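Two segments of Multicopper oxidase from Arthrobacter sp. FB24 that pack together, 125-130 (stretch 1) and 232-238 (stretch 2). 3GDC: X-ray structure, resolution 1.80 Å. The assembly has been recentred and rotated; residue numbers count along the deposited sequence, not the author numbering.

Stretch 1 125-130: PFGTHL
Stretch 2, residues 232-238: PTGTMLT

The start of a strand docks against a glycine-containing turn through one direct backbone hydrogen bond, a bridging water and close packing around two facing glycines. The touching parts run roughly antiparallel, their end-to-end directions 155° apart, and the register is set where the CA atoms of Gly127 and Gly234 lie 4.3 Å apart.

Stretch 1 enters with a cis peptide before Pro125 (phi/psi -77/169), passes through Phe126 (-62/148), and becomes a strand at Gly127 (149/-170), continuing through Thr128 (-108/117; chi1 -63°, m), His129 (-128/-167) and Leu130 (-159/169). In stretch 2, Pro232 (-58/129) to Thr235 form a type I' turn, with Thr233 at 62/0 and Gly234 at 59/19; Thr235 (-88/-11), Met236 (-121/154) and Leu237 (-90/-7) follow. The turn presents Thr233 O to Thr128 N, giving a nearly linear hydrogen bond of 2.8 Å (169°). Beside it, Gly127 CA makes a CA-H...O contact of 3.4 Å with Gly234 O.

Both glycines suit their places. A CB on Gly127 would lie 2.7 Å from Thr233 O, and its backbone angles alone call for glycine; one on Gly234 would lie 2.8 Å from Thr128 OG1, while positive phi also favours glycine.

Phe126 (chi1 80°, p; chi2 80°) brings its ring obliquely against the backbone of Gly234 and Thr235: CZ approaches Thr235 O at 3.2 Å, and CE1 meets Leu237 CD2 at 4.1 Å, an apolar contact suited to Leu237 (m, t). A water donates to Phe126 O (2.8 Å) and Thr235 O (3.0 Å), linking the backbones.

His129 (chi1 -48°, m; chi2 -63°) braces its own stretch, NE2 donating to Pro125 O at 2.9 Å. Buried Thr233 (m) and Thr235 (p) suit this setting: their methyls pack near the imidazole while their hydroxyls bond elsewhere in the structure. The contact buries 325 Å².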

# COMPACT_ATOMS: atom_id res chain seq x y z
N PRO A 125 20.10 7.01 -9.53
CA PRO A 125 19.47 8.18 -10.13
C PRO A 125 19.22 9.23 -9.07
O PRO A 125 19.37 8.93 -7.88
CB PRO A 125 18.13 7.63 -10.65
CG PRO A 125 17.81 6.53 -9.67
CD PRO A 125 19.14 5.90 -9.37
N PHE A 126 18.86 10.44 -9.47
CA PHE A 126 18.43 11.41 -8.47
C PHE A 126 17.18 10.89 -7.77
O PHE A 126 16.38 10.14 -8.34
CB PHE A 126 18.27 12.82 -9.05
CG PHE A 126 16.98 13.08 -9.80
CD1 PHE A 126 15.80 13.36 -9.12
CD2 PHE A 126 16.98 13.12 -11.19
CE1 PHE A 126 14.62 13.64 -9.82
CE2 PHE A 126 15.79 13.40 -11.90
CZ PHE A 126 14.62 13.66 -11.21
N GLY A 127 17.06 11.26 -6.50
CA GLY A 127 15.91 10.86 -5.71
C GLY A 127 16.24 10.69 -4.25
O GLY A 127 17.32 11.07 -3.78
N THR A 128 15.29 10.13 -3.52
CA THR A 128 15.43 9.91 -2.09
C THR A 128 15.59 8.41 -1.90
O THR A 128 14.70 7.63 -2.26
CB THR A 128 14.18 10.44 -1.37
OG1 THR A 128 14.11 11.86 -1.57
CG2 THR A 128 14.20 10.12 0.11
N HIS A 129 16.75 8.03 -1.37
CA HIS A 129 17.11 6.62 -1.26
C HIS A 129 17.52 6.30 0.18
O HIS A 129 17.28 7.09 1.10
CB HIS A 129 18.23 6.27 -2.26
CG HIS A 129 17.98 6.77 -3.65
ND1 HIS A 129 16.91 6.35 -4.42
CD2 HIS A 129 18.67 7.65 -4.43
CE1 HIS A 129 16.94 6.95 -5.59
NE2 HIS A 129 18.00 7.75 -5.62
N LEU A 130 18.13 5.13 0.37
CA LEU A 130 18.50 4.63 1.68
C LEU A 130 19.59 3.59 1.53
O LEU A 130 19.91 3.16 0.41
CB LEU A 130 17.28 4.04 2.42
CG LEU A 130 16.60 2.77 1.87
CD1 LEU A 130 15.95 1.96 3.04
CD2 LEU A 130 15.58 3.06 0.81
N PRO A 232 6.86 9.94 -4.90
CA PRO A 232 7.35 8.60 -4.55
C PRO A 232 8.80 8.43 -4.98
O PRO A 232 9.13 8.71 -6.14
CB PRO A 232 6.45 7.65 -5.34
CG PRO A 232 5.31 8.45 -5.81
CD PRO A 232 5.64 9.90 -5.73
N THR A 233 9.65 7.99 -4.05
CA THR A 233 11.09 7.79 -4.26
C THR A 233 11.85 9.09 -4.63
O THR A 233 13.07 9.06 -4.85
CB THR A 233 11.38 6.65 -5.29
OG1 THR A 233 10.39 5.62 -5.16
CG2 THR A 233 12.78 6.03 -5.06
N GLY A 234 11.13 10.22 -4.71
CA GLY A 234 11.71 11.50 -5.11
C GLY A 234 12.35 11.54 -6.50
O GLY A 234 13.13 12.45 -6.81
N THR A 235 12.00 10.57 -7.34
CA THR A 235 12.64 10.38 -8.64
C THR A 235 12.00 11.18 -9.79
O THR A 235 12.56 11.25 -10.89
CB THR A 235 12.64 8.89 -9.05
OG1 THR A 235 11.30 8.37 -8.94
CG2 THR A 235 13.59 8.09 -8.18
N MET A 236 10.84 11.78 -9.53
CA MET A 236 10.17 12.58 -10.54
C MET A 236 9.97 14.00 -10.05
O MET A 236 9.87 14.24 -8.85
CB MET A 236 8.83 11.96 -10.95
CG MET A 236 8.96 10.65 -11.69
SD MET A 236 7.39 10.06 -12.35
CE MET A 236 7.86 8.40 -12.80
N LEU A 237 9.89 14.93 -11.00
CA LEU A 237 9.76 16.35 -10.67
C LEU A 237 8.31 16.79 -10.54
O LEU A 237 8.03 17.91 -10.13
CB LEU A 237 10.49 17.21 -11.71
CG LEU A 237 12.01 17.05 -11.79
CD1 LEU A 237 12.55 18.00 -12.85
CD2 LEU A 237 12.71 17.27 -10.45
N THR A 238 7.39 15.89 -10.88
CA THR A 238 5.95 16.12 -10.75
C THR A 238 5.37 15.16 -9.71
O THR A 238 5.66 13.96 -9.76
CB THR A 238 5.23 15.94 -12.10
OG1 THR A 238 5.29 14.57 -12.50
CG2 THR A 238 5.91 16.78 -13.17
O HOH W 1 15.24 10.00 -10.88